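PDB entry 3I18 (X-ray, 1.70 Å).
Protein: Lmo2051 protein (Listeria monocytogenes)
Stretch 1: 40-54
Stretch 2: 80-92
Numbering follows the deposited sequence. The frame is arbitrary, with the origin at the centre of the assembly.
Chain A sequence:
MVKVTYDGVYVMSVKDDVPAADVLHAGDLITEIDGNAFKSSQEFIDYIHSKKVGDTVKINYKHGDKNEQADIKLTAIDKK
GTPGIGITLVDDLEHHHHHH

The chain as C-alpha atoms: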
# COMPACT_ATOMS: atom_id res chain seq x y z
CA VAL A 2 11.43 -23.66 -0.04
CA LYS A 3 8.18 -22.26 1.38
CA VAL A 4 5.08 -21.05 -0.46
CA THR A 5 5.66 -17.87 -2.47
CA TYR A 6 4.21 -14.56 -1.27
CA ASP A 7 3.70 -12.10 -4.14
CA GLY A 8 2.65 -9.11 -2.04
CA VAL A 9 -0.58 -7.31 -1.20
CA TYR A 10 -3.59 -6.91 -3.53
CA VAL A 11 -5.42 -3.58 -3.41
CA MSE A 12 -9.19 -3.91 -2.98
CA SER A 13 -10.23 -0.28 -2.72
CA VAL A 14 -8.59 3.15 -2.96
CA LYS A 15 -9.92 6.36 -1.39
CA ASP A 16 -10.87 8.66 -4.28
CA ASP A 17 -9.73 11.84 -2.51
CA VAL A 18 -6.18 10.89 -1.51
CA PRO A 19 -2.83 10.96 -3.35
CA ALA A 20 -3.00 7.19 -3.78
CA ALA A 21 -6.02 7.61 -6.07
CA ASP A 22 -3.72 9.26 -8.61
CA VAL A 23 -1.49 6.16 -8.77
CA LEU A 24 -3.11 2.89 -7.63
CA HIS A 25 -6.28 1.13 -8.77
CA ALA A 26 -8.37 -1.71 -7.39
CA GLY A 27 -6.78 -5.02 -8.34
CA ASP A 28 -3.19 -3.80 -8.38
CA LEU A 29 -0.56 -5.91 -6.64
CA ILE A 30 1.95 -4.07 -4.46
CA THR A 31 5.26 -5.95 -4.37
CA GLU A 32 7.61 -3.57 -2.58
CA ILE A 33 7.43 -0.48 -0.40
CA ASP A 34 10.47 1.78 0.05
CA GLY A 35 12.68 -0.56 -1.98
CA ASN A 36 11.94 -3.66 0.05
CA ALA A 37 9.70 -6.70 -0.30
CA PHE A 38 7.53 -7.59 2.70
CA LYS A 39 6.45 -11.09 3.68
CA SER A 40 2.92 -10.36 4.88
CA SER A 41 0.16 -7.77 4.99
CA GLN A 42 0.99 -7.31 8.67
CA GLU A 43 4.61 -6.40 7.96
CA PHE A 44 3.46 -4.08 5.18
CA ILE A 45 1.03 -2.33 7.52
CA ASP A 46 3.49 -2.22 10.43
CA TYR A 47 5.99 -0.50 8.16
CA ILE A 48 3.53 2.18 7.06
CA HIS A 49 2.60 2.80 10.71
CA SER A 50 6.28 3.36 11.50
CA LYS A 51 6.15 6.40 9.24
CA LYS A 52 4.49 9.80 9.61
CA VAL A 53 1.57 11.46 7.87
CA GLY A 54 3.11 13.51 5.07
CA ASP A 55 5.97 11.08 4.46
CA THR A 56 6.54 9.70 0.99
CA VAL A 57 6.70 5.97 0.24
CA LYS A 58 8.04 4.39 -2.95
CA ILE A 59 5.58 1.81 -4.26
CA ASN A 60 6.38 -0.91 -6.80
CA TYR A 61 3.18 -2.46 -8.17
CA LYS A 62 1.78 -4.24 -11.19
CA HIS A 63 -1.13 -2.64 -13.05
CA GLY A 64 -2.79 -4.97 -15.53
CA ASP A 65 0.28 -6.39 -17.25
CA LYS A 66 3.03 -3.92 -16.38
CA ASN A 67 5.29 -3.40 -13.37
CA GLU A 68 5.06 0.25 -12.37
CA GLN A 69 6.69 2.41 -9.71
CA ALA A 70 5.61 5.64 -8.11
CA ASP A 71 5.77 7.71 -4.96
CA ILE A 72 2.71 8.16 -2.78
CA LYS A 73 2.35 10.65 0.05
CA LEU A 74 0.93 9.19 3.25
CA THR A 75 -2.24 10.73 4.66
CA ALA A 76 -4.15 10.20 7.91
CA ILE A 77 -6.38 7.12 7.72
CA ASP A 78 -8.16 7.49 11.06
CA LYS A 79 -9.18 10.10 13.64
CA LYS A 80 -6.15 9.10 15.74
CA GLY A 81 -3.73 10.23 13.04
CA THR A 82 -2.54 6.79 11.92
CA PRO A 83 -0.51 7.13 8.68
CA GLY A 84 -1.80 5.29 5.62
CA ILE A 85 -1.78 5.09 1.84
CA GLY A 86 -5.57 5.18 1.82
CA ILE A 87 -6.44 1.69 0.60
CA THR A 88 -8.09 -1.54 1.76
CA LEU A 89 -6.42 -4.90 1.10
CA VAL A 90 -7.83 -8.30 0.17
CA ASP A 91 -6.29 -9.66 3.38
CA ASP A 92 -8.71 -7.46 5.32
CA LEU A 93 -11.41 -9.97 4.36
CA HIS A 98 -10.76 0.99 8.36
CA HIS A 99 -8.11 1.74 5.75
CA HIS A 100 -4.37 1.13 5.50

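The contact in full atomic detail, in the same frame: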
# COMPACT_ATOMS: atom_id res chain seq x y z
N SER A 40 4.29 -10.23 4.40
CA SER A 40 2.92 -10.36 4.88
C SER A 40 2.24 -9.00 4.92
O SER A 40 2.90 -7.97 4.95
CB SER A 40 2.89 -10.96 6.28
OG SER A 40 3.33 -10.01 7.24
N SER A 41 0.91 -9.01 4.93
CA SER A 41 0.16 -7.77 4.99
C SER A 41 0.47 -7.07 6.31
O SER A 41 0.54 -5.85 6.38
CB SER A 41 -1.34 -8.05 4.88
OG SER A 41 -1.79 -8.85 5.96
N GLN A 42 0.68 -7.87 7.36
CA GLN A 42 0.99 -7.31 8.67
C GLN A 42 2.30 -6.53 8.66
O GLN A 42 2.37 -5.44 9.22
CB GLN A 42 1.06 -8.43 9.72
CG GLN A 42 -0.28 -9.10 9.95
CD GLN A 42 -1.33 -8.12 10.45
OE1 GLN A 42 -2.53 -8.35 10.32
NE2 GLN A 42 -0.87 -7.01 11.04
N GLU A 43 3.32 -7.09 8.02
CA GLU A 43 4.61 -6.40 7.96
C GLU A 43 4.46 -5.12 7.14
O GLU A 43 5.04 -4.09 7.47
CB GLU A 43 5.69 -7.28 7.32
CG GLU A 43 7.04 -6.56 7.29
CD GLU A 43 8.12 -7.25 6.49
OE1 GLU A 43 9.13 -6.58 6.19
OE2 GLU A 43 7.98 -8.46 6.17
N PHE A 44 3.70 -5.22 6.06
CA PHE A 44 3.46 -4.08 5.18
C PHE A 44 2.78 -2.96 5.97
O PHE A 44 3.20 -1.80 5.93
CB PHE A 44 2.59 -4.53 4.00
CG PHE A 44 2.15 -3.43 3.08
CD1 PHE A 44 0.86 -2.92 3.15
CD2 PHE A 44 3.00 -2.96 2.09
CE1 PHE A 44 0.42 -1.96 2.23
CE2 PHE A 44 2.58 -2.00 1.17
CZ PHE A 44 1.29 -1.51 1.24
N ILE A 45 1.75 -3.32 6.72
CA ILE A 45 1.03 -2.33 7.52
C ILE A 45 1.91 -1.79 8.64
O ILE A 45 1.94 -0.58 8.86
CB ILE A 45 -0.25 -2.95 8.14
CG1 ILE A 45 -1.18 -3.41 7.01
CG2 ILE A 45 -0.95 -1.92 9.02
CD1 ILE A 45 -2.29 -4.32 7.48
N ASP A 46 2.61 -2.67 9.35
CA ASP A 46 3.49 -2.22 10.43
C ASP A 46 4.47 -1.17 9.91
O ASP A 46 4.72 -0.16 10.57
CB ASP A 46 4.32 -3.37 11.01
CG ASP A 46 3.50 -4.32 11.85
OD1 ASP A 46 2.49 -3.89 12.45
OD2 ASP A 46 3.87 -5.51 11.91
N TYR A 47 5.02 -1.42 8.73
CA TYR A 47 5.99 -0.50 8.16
C TYR A 47 5.39 0.88 7.93
O TYR A 47 5.99 1.89 8.30
CB TYR A 47 6.54 -1.06 6.85
CG TYR A 47 7.59 -0.16 6.25
CD1 TYR A 47 7.25 0.79 5.28
CD2 TYR A 47 8.91 -0.21 6.70
CE1 TYR A 47 8.20 1.67 4.79
CE2 TYR A 47 9.87 0.67 6.21
CZ TYR A 47 9.51 1.61 5.26
OH TYR A 47 10.44 2.51 4.80
N ILE A 48 4.20 0.92 7.33
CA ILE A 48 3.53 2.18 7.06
C ILE A 48 3.31 2.92 8.38
O ILE A 48 3.59 4.12 8.47
CB ILE A 48 2.17 1.95 6.35
CG1 ILE A 48 2.40 1.35 4.95
CG2 ILE A 48 1.41 3.26 6.25
CD1 ILE A 48 1.15 0.80 4.29
N HIS A 49 2.85 2.20 9.39
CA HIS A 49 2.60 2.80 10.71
C HIS A 49 3.86 3.33 11.38
O HIS A 49 3.77 4.13 12.31
CB HIS A 49 1.92 1.81 11.65
CG HIS A 49 0.51 1.48 11.28
ND1 HIS A 49 -0.34 0.78 12.12
CD2 HIS A 49 -0.22 1.75 10.17
CE1 HIS A 49 -1.52 0.64 11.54
NE2 HIS A 49 -1.47 1.22 10.36
N SER A 50 5.03 2.89 10.92
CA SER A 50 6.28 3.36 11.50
C SER A 50 6.66 4.70 10.89
O SER A 50 7.65 5.32 11.28
CB SER A 50 7.40 2.33 11.28
OG SER A 50 7.86 2.30 9.94
N LYS A 51 5.88 5.13 9.90
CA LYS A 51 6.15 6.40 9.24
C LYS A 51 5.25 7.49 9.79
O LYS A 51 4.54 7.28 10.78
CB LYS A 51 5.95 6.24 7.73
CG LYS A 51 6.83 5.16 7.14
CD LYS A 51 8.30 5.40 7.49
CE LYS A 51 9.17 4.21 7.13
NZ LYS A 51 10.63 4.52 7.16
N LYS A 52 5.29 8.66 9.17
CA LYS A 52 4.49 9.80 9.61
C LYS A 52 3.61 10.31 8.48
O LYS A 52 3.97 10.17 7.31
CB LYS A 52 5.39 10.95 10.06
CG LYS A 52 6.36 10.61 11.18
CD LYS A 52 7.65 11.41 11.01
CE LYS A 52 7.39 12.91 10.94
NZ LYS A 52 8.66 13.67 10.72
N VAL A 53 2.47 10.88 8.85
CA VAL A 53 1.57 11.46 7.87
C VAL A 53 2.42 12.49 7.13
O VAL A 53 3.20 13.20 7.76
CB VAL A 53 0.38 12.18 8.56
CG1 VAL A 53 -0.46 12.94 7.53
CG2 VAL A 53 -0.49 11.16 9.28
N GLY A 54 2.31 12.55 5.81
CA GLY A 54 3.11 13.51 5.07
C GLY A 54 4.36 12.92 4.47
O GLY A 54 4.97 13.50 3.57
N LYS A 80 -7.28 9.11 14.81
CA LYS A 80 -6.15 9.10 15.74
C LYS A 80 -4.86 9.53 15.07
O LYS A 80 -3.82 9.63 15.72
CB LYS A 80 -5.98 7.71 16.36
CG LYS A 80 -7.07 7.36 17.37
CD LYS A 80 -7.15 8.43 18.46
CE LYS A 80 -8.30 8.16 19.42
NZ LYS A 80 -8.45 9.25 20.42
N GLY A 81 -4.91 9.78 13.76
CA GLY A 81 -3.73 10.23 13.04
C GLY A 81 -2.82 9.14 12.49
O GLY A 81 -1.68 9.41 12.11
N THR A 82 -3.33 7.91 12.44
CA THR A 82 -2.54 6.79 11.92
C THR A 82 -2.21 7.04 10.46
O THR A 82 -3.09 7.34 9.67
CB THR A 82 -3.32 5.47 12.04
OG1 THR A 82 -3.68 5.25 13.42
CG2 THR A 82 -2.47 4.31 11.55
N PRO A 83 -0.93 6.91 10.07
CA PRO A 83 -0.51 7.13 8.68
C PRO A 83 -1.00 6.00 7.79
O PRO A 83 -1.08 4.86 8.24
CB PRO A 83 1.03 7.14 8.77
CG PRO A 83 1.32 7.34 10.25
CD PRO A 83 0.22 6.56 10.91
N GLY A 84 -1.33 6.31 6.54
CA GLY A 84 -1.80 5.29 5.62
C GLY A 84 -1.74 5.75 4.17
O GLY A 84 -1.64 6.94 3.89
N ILE A 85 -1.79 4.79 3.26
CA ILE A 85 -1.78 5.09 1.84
C ILE A 85 -3.19 5.48 1.42
O ILE A 85 -3.39 6.28 0.50
CB ILE A 85 -1.33 3.85 1.02
CG1 ILE A 85 0.09 3.47 1.42
CG2 ILE A 85 -1.41 4.15 -0.48
CD1 ILE A 85 0.57 2.16 0.80
N GLY A 86 -4.17 4.90 2.10
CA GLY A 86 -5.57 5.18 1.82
C GLY A 86 -6.21 4.09 0.99
O GLY A 86 -6.96 4.38 0.06
N ILE A 87 -5.92 2.84 1.33
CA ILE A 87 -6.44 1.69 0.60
C ILE A 87 -6.87 0.54 1.51
O ILE A 87 -6.46 0.48 2.68
CB ILE A 87 -5.37 1.12 -0.35
CG1 ILE A 87 -4.12 0.75 0.45
CG2 ILE A 87 -5.01 2.14 -1.43
CD1 ILE A 87 -2.95 0.22 -0.38
N THR A 88 -7.70 -0.36 1.00
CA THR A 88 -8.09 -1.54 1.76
C THR A 88 -7.42 -2.68 0.99
O THR A 88 -7.19 -2.57 -0.22
CB THR A 88 -9.63 -1.76 1.81
OG1 THR A 88 -10.15 -1.84 0.48
CG2 THR A 88 -10.31 -0.63 2.56
N LEU A 89 -7.10 -3.75 1.70
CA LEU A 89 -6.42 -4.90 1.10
C LEU A 89 -7.29 -6.15 1.14
O LEU A 89 -8.14 -6.29 2.02
CB LEU A 89 -5.13 -5.18 1.87
CG LEU A 89 -4.28 -3.95 2.26
CD1 LEU A 89 -3.15 -4.37 3.19
CD2 LEU A 89 -3.75 -3.29 1.01
N VAL A 90 -7.05 -7.06 0.21
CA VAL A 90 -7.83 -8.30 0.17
C VAL A 90 -7.68 -9.10 1.47
O VAL A 90 -8.59 -9.83 1.86
CB VAL A 90 -7.41 -9.17 -1.03
CG1 VAL A 90 -8.08 -10.54 -0.95
CG2 VAL A 90 -7.81 -8.48 -2.33
N ASP A 91 -6.54 -8.95 2.13
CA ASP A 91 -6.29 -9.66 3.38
C ASP A 91 -7.24 -9.20 4.48
O ASP A 91 -7.49 -9.92 5.45
CB ASP A 91 -4.84 -9.45 3.84
CG ASP A 91 -4.37 -10.52 4.82
OD1 ASP A 91 -4.17 -11.67 4.39
OD2 ASP A 91 -4.21 -10.20 6.02
N ASP A 92 -7.78 -7.99 4.33
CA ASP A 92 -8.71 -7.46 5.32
C ASP A 92 -9.95 -8.35 5.42
O ASP A 92 -10.63 -8.37 6.45
CB ASP A 92 -9.13 -6.02 4.99
CG ASP A 92 -7.98 -5.04 5.12
OD1 ASP A 92 -7.17 -5.17 6.07
OD2 ASP A 92 -7.88 -4.11 4.29
O HOH W 1 -3.22 -10.52 8.80
O HOH W 2 -2.03 2.37 7.53

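The helix of residues 41-49 runs nearly antiparallel to strand 87-89, at 157° and an axis separation of 11.6 Å, so walking forward along the helix means walking backward along the second stretch, from Asp91 to Thr82. Ser40 starts the helix without touching the partner: its OG accepts from Glu43 N at 3.0 Å, a capping bond that satisfies an amide the first turn would leave free.

Ser41 is the first residue to reach across. It is buried, its CA-to-CB bond points toward the other stretch, and its p rotamer places OG 2.8 Å from Asp91 OD2. Asp91 OD2 also lies 3.0 Å from the oxygen of water 1, which sits 2.7 Å from Gln42 OE1, so polar groups gather at this end of the contact.

One turn on, chemistry changes to hydrocarbon. Phe44, chi1 t, points toward the partner and spans two of its side chains: CZ lies 3.8 Å from Ile85 CD1, while CD1 of the ring is 4.3 Å from Leu89 CD1. Ile45 starts sideways, but its m,t rotamer brings CD1 to 4.4 Å from Leu89 CD1. Leu89 thus packs against two successive helix positions. Asp46 and Tyr47, on the next part of the turn, make no contact across.

Ile48 repeats the toward-facing position of Ser41 and Phe44, a spacing of three and then four that keeps one helix face on the partner. Its CD1 meets Ile85 CD1 at 3.8 Å, so Ile85 is shared with Phe44. Ile48 CG2 lies 3.6 Å from Pro83 O and 3.8 Å from Gly84 CA, so this methyl packs on main chain.

His49 adds a more specific fit at the exposed border. Its CA-to-CB bond runs sideways, yet the ring comes under Thr82 CG2, which stands 3.7 Å from the ring centroid and 20° off the normal: a CH-pi contact over the face. A water links the two stretches here, donating to Pro83 O at 2.8 Å and accepting a weak bond from His49 NE2 at 3.1 Å.

Beyond the helix, the loop closes over Pro83, which has the largest area covered by the opposite stretch. Lys51 uses backbone, its O lying 3.3 Å from Pro83 CG, while its side-chain end leads away. Val53 then sets CG2 4.3 Å from Pro83 CB and 3.5 Å from Gly81 O. The apolar helix face, Phe44, Ile45 and Ile48, packs on Ile85 and Leu89. Polar groups and a water gather near Ser41, a second water bridges at His49, and the loop beyond the helix covers Pro83.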